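Local coordinates for protein enterotoxin-like toxin X (Staphylococcus aureus, PDB 5U75) that binds sialylated glycans on neutrophil surface glycoproteins and so inhibits phagocytosis and killing by these cells of the human innate immune system, at residues Gln61-Ala73 with Asp149-Asn163. Numbering follows the deposited sequence.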
loop_
_atom_site.group_PDB
_atom_site.type_symbol
_atom_site.label_atom_id
_atom_site.label_comp_id
_atom_site.label_asym_id
_atom_site.label_seq_id
_atom_site.Cartn_x
_atom_site.Cartn_y
_atom_site.Cartn_z
ATOM N N GLN A 61 -16.082 5.595 -9.559
ATOM C CA GLN A 61 -15.067 4.770 -8.884
ATOM C C GLN A 61 -13.962 4.351 -9.824
ATOM O O GLN A 61 -14.162 4.253 -11.013
ATOM C CB GLN A 61 -15.683 3.488 -8.312
ATOM C CG GLN A 61 -16.640 3.711 -7.174
ATOM C CD GLN A 61 -17.193 2.403 -6.656
ATOM O OE1 GLN A 61 -17.771 1.618 -7.413
ATOM N NE2 GLN A 61 -17.009 2.152 -5.382
ATOM N N VAL A 62 -12.792 4.082 -9.251
ATOM C CA VAL A 62 -11.694 3.435 -9.952
ATOM C C VAL A 62 -11.255 2.251 -9.126
ATOM O O VAL A 62 -11.460 2.246 -7.913
ATOM C CB VAL A 62 -10.481 4.374 -10.164
ATOM C CG1 VAL A 62 -10.859 5.503 -11.105
ATOM C CG2 VAL A 62 -9.945 4.932 -8.867
ATOM N N ARG A 63 -10.643 1.269 -9.784
ATOM C CA ARG A 63 -10.018 0.143 -9.119
ATOM C C ARG A 63 -8.555 0.145 -9.518
ATOM O O ARG A 63 -8.229 0.127 -10.699
ATOM C CB ARG A 63 -10.653 -1.177 -9.506
ATOM C CG ARG A 63 -10.083 -2.350 -8.714
ATOM C CD ARG A 63 -11.045 -3.516 -8.702
ATOM N NE ARG A 63 -12.257 -3.181 -7.925
ATOM C CZ ARG A 63 -13.517 -3.536 -8.233
ATOM N NH1 ARG A 63 -13.822 -4.235 -9.327
ATOM N NH2 ARG A 63 -14.496 -3.168 -7.430
ATOM N N ILE A 64 -7.689 0.185 -8.514
ATOM C CA ILE A 64 -6.250 0.232 -8.714
ATOM C C ILE A 64 -5.683 -1.107 -8.274
ATOM O O ILE A 64 -5.778 -1.484 -7.101
ATOM C CB ILE A 64 -5.649 1.405 -7.936
ATOM C CG1 ILE A 64 -6.251 2.719 -8.448
ATOM C CG2 ILE A 64 -4.122 1.378 -7.995
ATOM C CD1 ILE A 64 -6.009 3.857 -7.501
ATOM N N HIS A 65 -5.128 -1.846 -9.232
ATOM C CA HIS A 65 -4.578 -3.168 -8.939
ATOM C C HIS A 65 -3.141 -3.062 -8.445
ATOM O O HIS A 65 -2.361 -2.265 -8.972
ATOM C CB HIS A 65 -4.677 -4.067 -10.160
ATOM C CG HIS A 65 -6.089 -4.340 -10.544
ATOM N ND1 HIS A 65 -6.836 -5.331 -9.948
ATOM C CD2 HIS A 65 -6.924 -3.695 -11.390
ATOM C CE1 HIS A 65 -8.058 -5.319 -10.450
ATOM N NE2 HIS A 65 -8.140 -4.331 -11.321
ATOM N N LEU A 66 -2.846 -3.827 -7.406
ATOM C CA LEU A 66 -1.503 -3.948 -6.842
ATOM C C LEU A 66 -0.889 -5.170 -7.520
ATOM O O LEU A 66 -1.385 -6.285 -7.351
ATOM C CB LEU A 66 -1.566 -4.105 -5.334
ATOM C CG LEU A 66 -1.724 -2.790 -4.544
ATOM C CD1 LEU A 66 -2.887 -1.923 -4.983
ATOM C CD2 LEU A 66 -1.819 -3.098 -3.066
ATOM N N GLU A 67 0.165 -4.946 -8.303
ATOM C CA GLU A 67 0.767 -5.982 -9.141
ATOM C C GLU A 67 2.253 -6.057 -8.800
ATOM O O GLU A 67 3.012 -5.156 -9.125
ATOM C CB GLU A 67 0.559 -5.641 -10.620
ATOM C CG GLU A 67 -0.907 -5.491 -11.007
ATOM C CD GLU A 67 -1.094 -5.209 -12.484
ATOM O OE1 GLU A 67 -1.907 -4.321 -12.817
ATOM O OE2 GLU A 67 -0.419 -5.867 -13.310
ATOM N N GLY A 68 2.662 -7.120 -8.120
ATOM C CA GLY A 68 4.039 -7.207 -7.673
ATOM C C GLY A 68 4.375 -8.482 -6.971
ATOM O O GLY A 68 3.609 -9.456 -7.002
ATOM N N THR A 69 5.528 -8.445 -6.311
ATOM C CA THR A 69 6.068 -9.578 -5.603
ATOM C C THR A 69 6.507 -9.204 -4.183
ATOM O O THR A 69 6.982 -8.090 -3.924
ATOM C CB THR A 69 7.287 -10.167 -6.361
ATOM O OG1 THR A 69 8.246 -9.145 -6.593
ATOM C CG2 THR A 69 6.849 -10.734 -7.708
ATOM N N TYR A 70 6.311 -10.165 -3.295
ATOM C CA TYR A 70 6.766 -10.134 -1.915
ATOM C C TYR A 70 7.596 -11.411 -1.748
ATOM O O TYR A 70 7.061 -12.509 -1.799
ATOM C CB TYR A 70 5.576 -10.139 -0.958
ATOM C CG TYR A 70 5.916 -10.111 0.514
ATOM C CD1 TYR A 70 6.846 -9.200 1.023
ATOM C CD2 TYR A 70 5.290 -10.967 1.416
ATOM C CE1 TYR A 70 7.152 -9.164 2.374
ATOM C CE2 TYR A 70 5.588 -10.922 2.766
ATOM C CZ TYR A 70 6.506 -9.999 3.231
ATOM O OH TYR A 70 6.800 -9.963 4.560
ATOM N N THR A 71 8.901 -11.249 -1.576
ATOM C CA THR A 71 9.822 -12.392 -1.588
ATOM C C THR A 71 10.342 -12.551 -0.176
ATOM O O THR A 71 10.945 -11.623 0.339
ATOM C CB THR A 71 10.969 -12.152 -2.583
ATOM O OG1 THR A 71 10.436 -11.931 -3.888
ATOM C CG2 THR A 71 11.914 -13.379 -2.654
ATOM N N VAL A 72 10.089 -13.704 0.446
ATOM C CA VAL A 72 10.500 -13.961 1.824
ATOM C C VAL A 72 11.555 -15.058 1.818
ATOM O O VAL A 72 11.300 -16.165 1.320
ATOM C CB VAL A 72 9.327 -14.380 2.716
ATOM C CG1 VAL A 72 9.786 -14.575 4.154
ATOM C CG2 VAL A 72 8.219 -13.315 2.671
ATOM N N ALA A 73 12.734 -14.738 2.348
ATOM C CA ALA A 73 13.866 -15.677 2.393
ATOM C C ALA A 73 14.093 -16.354 1.037
ATOM O O ALA A 73 14.283 -17.567 0.951
ATOM C CB ALA A 73 13.654 -16.702 3.495
ATOM N N ASP A 149 -8.105 9.128 -10.442
ATOM C CA ASP A 149 -8.325 8.759 -11.831
ATOM C C ASP A 149 -7.050 8.872 -12.708
ATOM O O ASP A 149 -7.062 8.482 -13.883
ATOM C CB ASP A 149 -9.456 9.609 -12.405
ATOM C CG ASP A 149 -9.909 9.140 -13.774
ATOM O OD1 ASP A 149 -10.209 7.946 -13.916
ATOM O OD2 ASP A 149 -9.927 9.963 -14.709
ATOM N N ASP A 150 -5.958 9.385 -12.130
ATOM C CA ASP A 150 -4.666 9.450 -12.794
ATOM C C ASP A 150 -3.832 8.193 -12.583
ATOM O O ASP A 150 -2.794 8.039 -13.231
ATOM C CB ASP A 150 -3.858 10.663 -12.287
ATOM C CG ASP A 150 -2.627 10.970 -13.147
ATOM O OD1 ASP A 150 -2.735 10.864 -14.389
ATOM O OD2 ASP A 150 -1.552 11.290 -12.563
ATOM N N ILE A 151 -4.268 7.303 -11.693
ATOM C CA ILE A 151 -3.449 6.159 -11.300
ATOM C C ILE A 151 -3.666 5.000 -12.258
ATOM O O ILE A 151 -4.804 4.599 -12.508
ATOM C CB ILE A 151 -3.752 5.712 -9.875
ATOM C CG1 ILE A 151 -3.514 6.879 -8.925
ATOM C CG2 ILE A 151 -2.897 4.506 -9.507
ATOM C CD1 ILE A 151 -4.092 6.666 -7.555
ATOM N N LYS A 152 -2.571 4.489 -12.808
ATOM C CA LYS A 152 -2.610 3.315 -13.681
ATOM C C LYS A 152 -2.681 2.029 -12.873
ATOM O O LYS A 152 -3.613 1.245 -13.029
ATOM C CB LYS A 152 -1.392 3.292 -14.591
ATOM C CG LYS A 152 -1.351 2.106 -15.538
ATOM C CD LYS A 152 -0.109 2.194 -16.410
ATOM C CE LYS A 152 -0.026 1.046 -17.415
ATOM N NZ LYS A 152 0.910 0.007 -16.911
ATOM N N ASN A 153 -1.688 1.821 -12.019
ATOM C CA ASN A 153 -1.622 0.675 -11.127
ATOM C C ASN A 153 -0.578 0.948 -10.045
ATOM O O ASN A 153 0.034 2.018 -10.029
ATOM C CB ASN A 153 -1.304 -0.636 -11.887
ATOM C CG ASN A 153 0.110 -0.689 -12.439
ATOM O OD1 ASN A 153 0.879 0.257 -12.357
ATOM N ND2 ASN A 153 0.467 -1.841 -12.979
ATOM N N VAL A 154 -0.377 -0.022 -9.164
ATOM C CA VAL A 154 0.665 0.046 -8.147
ATOM C C VAL A 154 1.520 -1.180 -8.349
ATOM O O VAL A 154 1.011 -2.300 -8.353
ATOM C CB VAL A 154 0.074 0.065 -6.719
ATOM C CG1 VAL A 154 1.173 -0.127 -5.663
ATOM C CG2 VAL A 154 -0.668 1.360 -6.484
ATOM N N THR A 155 2.823 -0.980 -8.550
ATOM C CA THR A 155 3.720 -2.100 -8.648
ATOM C C THR A 155 4.604 -2.182 -7.419
ATOM O O THR A 155 4.748 -1.200 -6.681
ATOM C CB THR A 155 4.575 -2.004 -9.927
ATOM O OG1 THR A 155 5.221 -0.728 -9.996
ATOM C CG2 THR A 155 3.702 -2.178 -11.153
ATOM N N PHE A 156 5.188 -3.350 -7.172
ATOM C CA PHE A 156 6.100 -3.465 -6.042
ATOM C C PHE A 156 6.992 -4.673 -6.142
ATOM O O PHE A 156 6.586 -5.691 -6.714
ATOM C CB PHE A 156 5.332 -3.565 -4.704
ATOM C CG PHE A 156 4.320 -4.673 -4.651
ATOM C CD1 PHE A 156 3.059 -4.518 -5.224
ATOM C CD2 PHE A 156 4.605 -5.860 -4.006
ATOM C CE1 PHE A 156 2.124 -5.543 -5.178
ATOM C CE2 PHE A 156 3.673 -6.889 -3.941
ATOM C CZ PHE A 156 2.420 -6.731 -4.530
ATOM N N GLU A 157 8.177 -4.560 -5.542
ATOM C CA GLU A 157 9.116 -5.677 -5.386
ATOM C C GLU A 157 9.653 -5.572 -3.978
ATOM O O GLU A 157 10.610 -4.828 -3.729
ATOM C CB GLU A 157 10.273 -5.569 -6.382
ATOM C CG GLU A 157 9.847 -5.337 -7.815
ATOM C CD GLU A 157 11.022 -5.124 -8.748
ATOM O OE1 GLU A 157 12.121 -4.781 -8.256
ATOM O OE2 GLU A 157 10.842 -5.292 -9.969
ATOM N N LEU A 158 9.021 -6.286 -3.053
ATOM C CA LEU A 158 9.353 -6.211 -1.659
ATOM C C LEU A 158 10.051 -7.493 -1.219
ATOM O O LEU A 158 9.746 -8.592 -1.716
ATOM C CB LEU A 158 8.090 -5.977 -0.849
ATOM C CG LEU A 158 7.322 -4.698 -1.228
ATOM C CD1 LEU A 158 6.139 -4.548 -0.283
ATOM C CD2 LEU A 158 8.210 -3.460 -1.191
ATOM N N VAL A 159 10.978 -7.325 -0.278
ATOM C CA VAL A 159 11.813 -8.413 0.209
ATOM C C VAL A 159 11.819 -8.411 1.737
ATOM O O VAL A 159 11.993 -7.361 2.360
ATOM C CB VAL A 159 13.253 -8.267 -0.345
ATOM C CG1 VAL A 159 14.207 -9.254 0.332
ATOM C CG2 VAL A 159 13.254 -8.462 -1.851
ATOM N N LYS A 160 11.585 -9.578 2.330
ATOM C CA LYS A 160 11.823 -9.805 3.737
ATOM C C LYS A 160 12.894 -10.914 3.824
ATOM O O LYS A 160 12.645 -12.051 3.462
ATOM C CB LYS A 160 10.547 -10.180 4.462
ATOM C CG LYS A 160 10.710 -10.126 5.976
ATOM C CD LYS A 160 9.377 -10.102 6.702
ATOM C CE LYS A 160 8.786 -11.492 6.842
ATOM N NZ LYS A 160 9.422 -12.296 7.927
ATOM N N SER A 161 14.087 -10.556 4.294
ATOM C CA SER A 161 15.243 -11.451 4.174
ATOM C C SER A 161 15.159 -12.742 4.957
ATOM O O SER A 161 15.729 -13.766 4.546
ATOM C CB SER A 161 16.508 -10.698 4.539
ATOM O OG SER A 161 16.703 -9.670 3.600
ATOM N N VAL A 162 14.455 -12.724 6.073
ATOM C CA VAL A 162 14.337 -13.922 6.884
ATOM C C VAL A 162 12.889 -14.153 7.254
ATOM O O VAL A 162 12.092 -13.217 7.310
ATOM C CB VAL A 162 15.232 -13.849 8.150
ATOM C CG1 VAL A 162 16.701 -13.710 7.763
ATOM C CG2 VAL A 162 14.827 -12.703 9.049
ATOM N N ASN A 163 12.553 -15.413 7.480
ATOM C CA ASN A 163 11.292 -15.755 8.124
ATOM C C ASN A 163 11.391 -15.505 9.600
ATOM O O ASN A 163 12.491 -15.450 10.157
ATOM C CB ASN A 163 10.924 -17.207 7.879
ATOM C CG ASN A 163 10.228 -17.387 6.566
ATOM O OD1 ASN A 163 10.834 -17.815 5.585
ATOM N ND2 ASN A 163 8.949 -17.002 6.521
HETATM O O HOH W 1 -4.832 -0.967 -11.938
HETATM O O HOH W 2 10.007 -9.273 -4.466
HETATM O O HOH W 3 7.665 -7.835 -9.003
HETATM O O HOH W 4 10.209 -18.173 2.700
#
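Strands 61-72 and 151-160 run parallel, their axes 14° apart, and a ladder of backbone hydrogen bonds joins them from His65 O, which accepts from Val154 N, to Ala73 N, which donates to Lys160 O. Midway, where Phe156 N reaches Glu67 O only weakly, no side chain stands between the Phe156 ring and the backbone of Gly68. The ring lies back over the neighbouring strand, with Gly68 CA 3.5 Å from the ring centroid, nearly on its normal, in a CH-pi contact. A chi1 of 55°, which sets CG between the backbone N and the carbonyl carbon, swings the ring across; its CE1 touches Leu66 CB, and His103 packs edge-to-face against it. On the same face of the sheet, Leu66 and Val154 lie side by side under helix 92-104. Toward the start of the pair, Ile64 crosses Ile151 at about a right angle and sets its CG2 3.8 Å from Val154 CG2. Farther along, Tyr70 presents its CD1 edge to Leu158 CB, while its OH rests 3.4 Å from the aliphatic CD of Lys160. Bends at chi3 and chi4 bring the lysine NZ to Val162 O, 2.9 Å away, and Asp164 adds a salt bridge. On the opposite face, one water joins Thr69 OG1, Thr71 OG1 and Leu158 O. Asn153 ND2 bonds weakly to Glu67 OE1 in one of the two conformers of Glu67, whereas Asn153 OD1 is held by Asn122, opposite which Lys152 and Asn153 form a classic beta bulge. The first and last strands of a five-stranded mixed sheet, adjacent and parallel in its interior, with a helix packed across one face, are the signature of the beta-grasp fold, here the C-terminal domain that carries the sialyl Lewis X site.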